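Local coordinates for protein SusD homolog (Bacteroides thetaiotaomicron, PDB 3SGH) that probably binds glycans at the cell surface as a SusD-like outer-membrane lipoprotein, as in other members of the SusD and RagB family, at residues P16-Y28 / I101-M113. Sequence-based numbering, arbitrary orientation.
Sequences PASNLLSTMFNVY and IYAMAQLTRVYGM
Tyr28 lays CD1 over one face of the Tyr111 ring, 3.6 Å above its plane and toward the rim; the rings meet obliquely, planes at 55°, while Val27 O sits at the edge of the Tyr111 ring. Thr108 OG1 lies in plane at the edge of Phe25, one face of which carries Leu21 O; Phe25 CD1 in turn edges the Tyr28 ring, and Phe176 meets both rings edge-to-face. With CG anti to its carbonyl carbon (chi1 -73°), Tyr28 reaches over to helix 101-113, where OH donates to Thr108 OG1 (2.8 Å). Threonine suits this buried place: OG1 also donates to Met104 O (2.7 Å), while CG2 packs on Val27 CG2. Glycine suits position 112 because a side-chain carbon would crowd Val27 CG1. Leu21 fits its branches between Ile101 CG2, Met104 CB and small Ala105, which lets CD2 approach Ala105 N (3.6 Å). A phenylalanine in place of Tyr28 would probably leave Thr108 OG1 without its donor from across the contact. One water joins Tyr28 O to Tyr111 OH, which also bonds Arg194. Thus helix 17-24 runs nearly parallel (16°) to 101-113, the weakly bonded turn after it brings in Val27 and Tyr28, and linked hydroxyls find partners within predominantly apolar packing.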
ATOM      1  N   PRO A  16      26.928  13.358  10.518  1.00 42.82           N
ATOM      2  CA  PRO A  16      27.097  11.913  10.250  1.00 42.58           C
ATOM      3  C   PRO A  16      25.980  11.388   9.344  1.00 41.35           C
ATOM      4  O   PRO A  16      24.817  11.449   9.737  1.00 41.31           O
ATOM      5  CB  PRO A  16      27.014  11.265  11.650  1.00 42.68           C
ATOM      6  CG  PRO A  16      26.607  12.373  12.615  1.00 43.02           C
ATOM      7  CD  PRO A  16      26.196  13.584  11.774  1.00 43.93           C
ATOM      8  N   ALA A  17      26.337  10.892   8.151  1.00 39.86           N
ATOM      9  CA  ALA A  17      25.355  10.553   7.105  1.00 37.82           C
ATOM     10  C   ALA A  17      24.239   9.623   7.602  1.00 35.72           C
ATOM     11  O   ALA A  17      23.075   9.818   7.251  1.00 34.38           O
ATOM     12  CB  ALA A  17      26.074   9.930   5.879  1.00 37.80           C
ATOM     13  N   SER A  18      24.586   8.630   8.431  1.00 34.12           N
ATOM     14  CA  SER A  18      23.582   7.687   8.957  1.00 33.07           C
ATOM     15  C   SER A  18      22.408   8.406   9.668  1.00 32.09           C
ATOM     16  O   SER A  18      21.273   7.937   9.655  1.00 30.90           O
ATOM     17  CB  SER A  18      24.219   6.689   9.923  1.00 33.36           C
ATOM     18  OG  SER A  18      24.619   7.351  11.110  1.00 32.99           O
ATOM     19  N   ASN A  19      22.681   9.547  10.289  1.00 31.68           N
ATOM     20  CA  ASN A  19      21.627  10.302  10.941  1.00 31.17           C
ATOM     21  C   ASN A  19      20.616  10.930   9.959  1.00 30.01           C
ATOM     22  O   ASN A  19      19.446  11.111  10.311  1.00 28.21           O
ATOM     23  CB  ASN A  19      22.210  11.371  11.873  1.00 32.66           C
ATOM     24  CG  ASN A  19      23.003  10.776  13.061  1.00 36.16           C
ATOM     25  OD1 ASN A  19      23.456   9.600  13.051  1.00 42.50           O
ATOM     26  ND2 ASN A  19      23.204  11.599  14.073  1.00 39.46           N
ATOM     27  N   LEU A  20      21.035  11.212   8.716  1.00 28.62           N
ATOM     28  CA  LEU A  20      20.084  11.734   7.720  1.00 27.65           C
ATOM     29  C   LEU A  20      19.106  10.633   7.265  1.00 25.62           C
ATOM     30  O   LEU A  20      18.026  10.942   6.788  1.00 25.54           O
ATOM     31  CB  LEU A  20      20.807  12.308   6.508  1.00 28.65           C
ATOM     32  CG  LEU A  20      21.709  13.515   6.846  1.00 31.39           C
ATOM     33  CD1 LEU A  20      22.840  13.573   5.840  1.00 35.32           C
ATOM     34  CD2 LEU A  20      20.845  14.772   6.918  1.00 32.74           C
ATOM     35  N   LEU A  21      19.484   9.356   7.425  1.00 23.88           N
ATOM     36  CA  LEU A  21      18.574   8.259   7.081  1.00 22.26           C
ATOM     37  C   LEU A  21      17.344   8.300   7.953  1.00 21.83           C
ATOM     38  O   LEU A  21      16.276   7.946   7.493  1.00 19.78           O
ATOM     39  CB  LEU A  21      19.232   6.896   7.276  1.00 23.04           C
ATOM     40  CG  LEU A  21      20.262   6.374   6.310  1.00 24.55           C
ATOM     41  CD1 LEU A  21      20.663   5.006   6.871  1.00 21.20           C
ATOM     42  CD2 LEU A  21      19.719   6.265   4.877  1.00 21.74           C
ATOM     43  N   SER A  22      17.470   8.738   9.204  1.00 22.42           N
ATOM     44  CA  SER A  22      16.322   8.638  10.128  1.00 22.69           C
ATOM     45  C   SER A  22      15.097   9.375   9.627  1.00 21.89           C
ATOM     46  O   SER A  22      13.975   8.873   9.766  1.00 21.51           O
ATOM     47  CB  SER A  22      16.677   9.149  11.545  1.00 24.10           C
ATOM     48  OG  SER A  22      17.704   8.317  12.076  1.00 28.07           O
ATOM     49  N   THR A  23      15.247  10.572   9.077  1.00 20.41           N
ATOM     50  CA  THR A  23      14.108  11.290   8.518  0.50 20.07           C
ATOM     51  C   THR A  23      13.546  10.564   7.311  1.00 19.59           C
ATOM     52  O   THR A  23      12.341  10.440   7.160  1.00 19.22           O
ATOM     53  CB  THR A  23      14.490  12.670   8.014  0.50 20.65           C
ATOM     54  OG1 THR A  23      15.522  13.210   8.850  0.50 22.14           O
ATOM     55  CG2 THR A  23      13.263  13.567   7.979  0.50 16.11           C
HETATM   56  N   MSE A  24      14.454  10.100   6.449  1.00 18.00           N
HETATM   57  CA  MSE A  24      14.051   9.440   5.196  1.00 16.94           C
HETATM   58  C   MSE A  24      13.193   8.226   5.512  1.00 16.56           C
HETATM   59  O   MSE A  24      12.222   7.917   4.801  1.00 15.70           O
HETATM   60  CB  MSE A  24      15.262   9.002   4.350  1.00 16.98           C
HETATM   61  CG  MSE A  24      16.183  10.131   3.952  1.00 19.21           C
HETATM   62 SE   MSE A  24      17.662   9.496   2.920  0.75 15.52          SE
HETATM   63  CE  MSE A  24      16.651   9.084   1.360  1.00 16.68           C
ATOM     64  N   PHE A  25      13.535   7.552   6.613  1.00 15.66           N
ATOM     65  CA  PHE A  25      12.860   6.323   6.977  1.00 16.41           C
ATOM     66  C   PHE A  25      11.368   6.496   7.273  1.00 16.20           C
ATOM     67  O   PHE A  25      10.615   5.491   7.336  1.00 16.44           O
ATOM     68  CB  PHE A  25      13.474   5.706   8.230  1.00 15.92           C
ATOM     69  CG  PHE A  25      14.813   5.005   8.059  1.00 16.30           C
ATOM     70  CD1 PHE A  25      15.329   4.588   6.840  1.00 16.44           C
ATOM     71  CD2 PHE A  25      15.524   4.704   9.202  1.00 16.93           C
ATOM     72  CE1 PHE A  25      16.541   3.896   6.783  1.00 16.80           C
ATOM     73  CE2 PHE A  25      16.742   4.026   9.143  1.00 18.99           C
ATOM     74  CZ  PHE A  25      17.249   3.649   7.964  1.00 17.72           C
ATOM     75  N   ASN A  26      10.920   7.735   7.501  1.00 15.36           N
ATOM     76  CA  ASN A  26       9.476   7.946   7.696  1.00 14.60           C
ATOM     77  C   ASN A  26       8.616   7.534   6.484  1.00 15.43           C
ATOM     78  O   ASN A  26       7.429   7.297   6.643  1.00 15.36           O
ATOM     79  CB  ASN A  26       9.212   9.388   8.046  1.00 15.11           C
ATOM     80  CG  ASN A  26       9.607   9.689   9.487  1.00 15.22           C
ATOM     81  OD1 ASN A  26       8.889   9.292  10.409  1.00 16.32           O
ATOM     82  ND2 ASN A  26      10.784  10.278   9.682  1.00 17.47           N
ATOM     83  N   VAL A  27       9.196   7.399   5.288  1.00 13.45           N
ATOM     84  CA  VAL A  27       8.397   6.901   4.169  1.00 13.43           C
ATOM     85  C   VAL A  27       7.916   5.461   4.307  1.00 14.03           C
ATOM     86  O   VAL A  27       6.969   5.085   3.636  1.00 14.23           O
ATOM     87  CB  VAL A  27       9.061   7.054   2.800  1.00 13.38           C
ATOM     88  CG1 VAL A  27       9.407   8.557   2.527  1.00 14.72           C
ATOM     89  CG2 VAL A  27      10.282   6.117   2.640  1.00 13.20           C
ATOM     90  N   TYR A  28       8.561   4.646   5.132  1.00 13.39           N
ATOM     91  CA  TYR A  28       8.215   3.231   5.178  1.00 13.65           C
ATOM     92  C   TYR A  28       6.847   2.979   5.788  1.00 13.56           C
ATOM     93  O   TYR A  28       6.083   2.179   5.278  1.00 15.49           O
ATOM     94  CB  TYR A  28       9.269   2.465   5.949  1.00 13.24           C
ATOM     95  CG  TYR A  28      10.579   2.306   5.207  1.00 13.87           C
ATOM     96  CD1 TYR A  28      10.626   1.644   3.991  1.00 13.63           C
ATOM     97  CD2 TYR A  28      11.785   2.724   5.743  1.00 15.53           C
ATOM     98  CE1 TYR A  28      11.811   1.452   3.279  1.00 15.06           C
ATOM     99  CE2 TYR A  28      12.977   2.538   5.025  1.00 15.11           C
ATOM    100  CZ  TYR A  28      12.982   1.894   3.793  1.00 15.08           C
ATOM    101  OH  TYR A  28      14.138   1.682   3.056  1.00 16.05           O
ATOM    102  N   ILE A 101      25.308   2.873   3.968  1.00 17.19           N
ATOM    103  CA  ILE A 101      24.446   4.026   4.277  1.00 17.76           C
ATOM    104  C   ILE A 101      23.921   4.580   2.953  1.00 17.52           C
ATOM    105  O   ILE A 101      22.753   4.929   2.871  1.00 16.16           O
ATOM    106  CB  ILE A 101      25.155   5.111   5.136  1.00 17.73           C
ATOM    107  CG1 ILE A 101      25.647   4.467   6.446  1.00 19.00           C
ATOM    108  CG2 ILE A 101      24.255   6.321   5.370  1.00 17.01           C
ATOM    109  CD1 ILE A 101      24.582   3.692   7.253  1.00 16.73           C
ATOM    110  N   TYR A 102      24.747   4.586   1.897  1.00 17.94           N
ATOM    111  CA  TYR A 102      24.281   4.997   0.595  1.00 16.99           C
ATOM    112  C   TYR A 102      23.255   4.018   0.045  1.00 17.92           C
ATOM    113  O   TYR A 102      22.238   4.434  -0.509  1.00 16.95           O
ATOM    114  CB  TYR A 102      25.438   5.140  -0.386  1.00 18.31           C
ATOM    115  CG  TYR A 102      25.000   5.535  -1.749  1.00 17.05           C
ATOM    116  CD1 TYR A 102      24.383   6.764  -1.969  1.00 20.93           C
ATOM    117  CD2 TYR A 102      25.217   4.696  -2.852  1.00 16.72           C
ATOM    118  CE1 TYR A 102      23.981   7.145  -3.238  1.00 19.27           C
ATOM    119  CE2 TYR A 102      24.818   5.092  -4.134  1.00 17.08           C
ATOM    120  CZ  TYR A 102      24.219   6.325  -4.305  1.00 19.71           C
ATOM    121  OH  TYR A 102      23.816   6.741  -5.573  1.00 20.04           O
ATOM    122  N   ALA A 103      23.530   2.714   0.177  1.00 17.37           N
ATOM    123  CA  ALA A 103      22.588   1.679  -0.230  1.00 17.39           C
ATOM    124  C   ALA A 103      21.237   1.921   0.456  1.00 16.73           C
ATOM    125  O   ALA A 103      20.180   1.853  -0.187  1.00 16.01           O
ATOM    126  CB  ALA A 103      23.128   0.315   0.124  1.00 17.30           C
HETATM  127  N   MSE A 104      21.255   2.176   1.768  1.00 16.21           N
HETATM  128  CA  MSE A 104      19.998   2.410   2.486  1.00 16.29           C
HETATM  129  C   MSE A 104      19.288   3.673   2.027  1.00 17.02           C
HETATM  130  O   MSE A 104      18.063   3.726   2.030  1.00 16.80           O
HETATM  131  CB  MSE A 104      20.213   2.419   4.004  1.00 16.31           C
HETATM  132  CG  MSE A 104      20.612   1.062   4.537  1.00 16.96           C
HETATM  133 SE   MSE A 104      19.282  -0.262   4.330  0.75 14.62          SE
HETATM  134  CE  MSE A 104      17.723   0.840   4.804  1.00 21.70           C
ATOM    135  N   ALA A 105      20.053   4.704   1.641  1.00 16.36           N
ATOM    136  CA  ALA A 105      19.448   5.946   1.133  1.00 16.22           C
ATOM    137  C   ALA A 105      18.781   5.689  -0.222  1.00 16.02           C
ATOM    138  O   ALA A 105      17.679   6.142  -0.470  1.00 15.50           O
ATOM    139  CB  ALA A 105      20.500   7.063   1.047  1.00 15.36           C
ATOM    140  N   GLN A 106      19.410   4.870  -1.050  1.00 16.67           N
ATOM    141  CA  GLN A 106      18.843   4.476  -2.335  1.00 15.96           C
ATOM    142  C   GLN A 106      17.570   3.658  -2.169  1.00 15.78           C
ATOM    143  O   GLN A 106      16.558   3.917  -2.831  1.00 16.82           O
ATOM    144  CB  GLN A 106      19.861   3.622  -3.088  1.00 15.33           C
ATOM    145  CG  GLN A 106      20.947   4.410  -3.730  1.00 17.31           C
ATOM    146  CD  GLN A 106      21.730   3.571  -4.724  1.00 18.96           C
ATOM    147  OE1 GLN A 106      22.248   2.512  -4.377  1.00 18.98           O
ATOM    148  NE2 GLN A 106      21.780   4.029  -5.960  1.00 18.14           N
ATOM    149  N   LEU A 107      17.645   2.662  -1.310  1.00 15.38           N
ATOM    150  CA  LEU A 107      16.466   1.809  -1.022  1.00 15.25           C
ATOM    151  C   LEU A 107      15.271   2.631  -0.491  1.00 15.11           C
ATOM    152  O   LEU A 107      14.133   2.444  -0.885  1.00 15.71           O
ATOM    153  CB  LEU A 107      16.841   0.715  -0.062  1.00 16.02           C
ATOM    154  CG  LEU A 107      15.706  -0.202   0.423  1.00 15.14           C
ATOM    155  CD1 LEU A 107      15.069  -0.978  -0.743  1.00 14.47           C
ATOM    156  CD2 LEU A 107      16.305  -1.174   1.505  1.00 15.47           C
ATOM    157  N   THR A 108      15.555   3.538   0.410  1.00 15.43           N
ATOM    158  CA  THR A 108      14.543   4.347   1.042  1.00 15.88           C
ATOM    159  C   THR A 108      13.909   5.345   0.058  1.00 15.84           C
ATOM    160  O   THR A 108      12.670   5.506   0.063  1.00 15.46           O
ATOM    161  CB  THR A 108      15.080   5.019   2.328  1.00 16.66           C
ATOM    162  OG1 THR A 108      15.659   4.026   3.200  1.00 17.93           O
ATOM    163  CG2 THR A 108      13.941   5.719   3.079  1.00 14.87           C
ATOM    164  N   ARG A 109      14.734   5.966  -0.777  1.00 16.01           N
ATOM    165  CA  ARG A 109      14.253   6.798  -1.885  1.00 16.11           C
ATOM    166  C   ARG A 109      13.381   6.017  -2.832  1.00 16.47           C
ATOM    167  O   ARG A 109      12.306   6.447  -3.151  1.00 16.40           O
ATOM    168  CB  ARG A 109      15.430   7.360  -2.659  1.00 17.34           C
ATOM    169  CG  ARG A 109      15.083   8.351  -3.761  1.00 18.30           C
ATOM    170  CD  ARG A 109      16.309   8.763  -4.451  1.00 24.15           C
ATOM    171  NE  ARG A 109      16.037   9.692  -5.546  1.00 24.05           N
ATOM    172  CZ  ARG A 109      16.781   9.834  -6.630  1.00 26.00           C
ATOM    173  NH1 ARG A 109      17.820   9.023  -6.877  1.00 25.83           N
ATOM    174  NH2 ARG A 109      16.421  10.756  -7.508  1.00 26.92           N
ATOM    175  N   VAL A 110      13.850   4.838  -3.268  1.00 14.47           N
ATOM    176  CA  VAL A 110      13.033   4.008  -4.129  1.00 14.46           C
ATOM    177  C   VAL A 110      11.701   3.690  -3.418  1.00 13.87           C
ATOM    178  O   VAL A 110      10.664   3.748  -4.058  1.00 14.04           O
ATOM    179  CB  VAL A 110      13.742   2.718  -4.593  1.00 13.76           C
ATOM    180  CG1 VAL A 110      12.692   1.711  -5.221  1.00 14.19           C
ATOM    181  CG2 VAL A 110      14.945   3.009  -5.576  1.00 15.23           C
ATOM    182  N   TYR A 111      11.701   3.348  -2.128  1.00 14.21           N
ATOM    183  CA  TYR A 111      10.448   2.968  -1.412  1.00 14.72           C
ATOM    184  C   TYR A 111       9.426   4.113  -1.490  1.00 14.95           C
ATOM    185  O   TYR A 111       8.233   3.925  -1.822  1.00 16.18           O
ATOM    186  CB  TYR A 111      10.675   2.578   0.073  1.00 14.36           C
ATOM    187  CG  TYR A 111       9.455   1.852   0.591  1.00 13.77           C
ATOM    188  CD1 TYR A 111       8.363   2.546   1.168  1.00 16.38           C
ATOM    189  CD2 TYR A 111       9.348   0.479   0.433  1.00 16.64           C
ATOM    190  CE1 TYR A 111       7.222   1.839   1.580  1.00 19.29           C
ATOM    191  CE2 TYR A 111       8.233  -0.212   0.850  1.00 17.83           C
ATOM    192  CZ  TYR A 111       7.182   0.469   1.424  1.00 20.89           C
ATOM    193  OH  TYR A 111       6.060  -0.249   1.787  1.00 22.10           O
ATOM    194  N   GLY A 112       9.915   5.309  -1.250  1.00 15.40           N
ATOM    195  CA  GLY A 112       9.072   6.469  -1.198  1.00 14.86           C
ATOM    196  C   GLY A 112       8.565   6.847  -2.566  1.00 15.49           C
ATOM    197  O   GLY A 112       7.407   7.230  -2.729  1.00 15.24           O
HETATM  198  N   MSE A 113       9.459   6.782  -3.547  1.00 15.04           N
HETATM  199  CA  MSE A 113       9.121   7.230  -4.875  1.00 15.60           C
HETATM  200  C   MSE A 113       8.305   6.196  -5.656  1.00 16.08           C
HETATM  201  O   MSE A 113       7.544   6.571  -6.558  1.00 16.83           O
HETATM  202  CB  MSE A 113      10.365   7.647  -5.638  1.00 16.01           C
HETATM  203  CG  MSE A 113      11.013   8.915  -4.985  1.00 17.40           C
HETATM  204 SE   MSE A 113       9.813  10.450  -4.981  0.75 15.32          SE
HETATM  205  CE  MSE A 113       9.762  10.816  -3.103  1.00 20.85           C
TER
HETATM  206  O   HOH W   1       4.614   0.893   3.461  1.00 23.71           O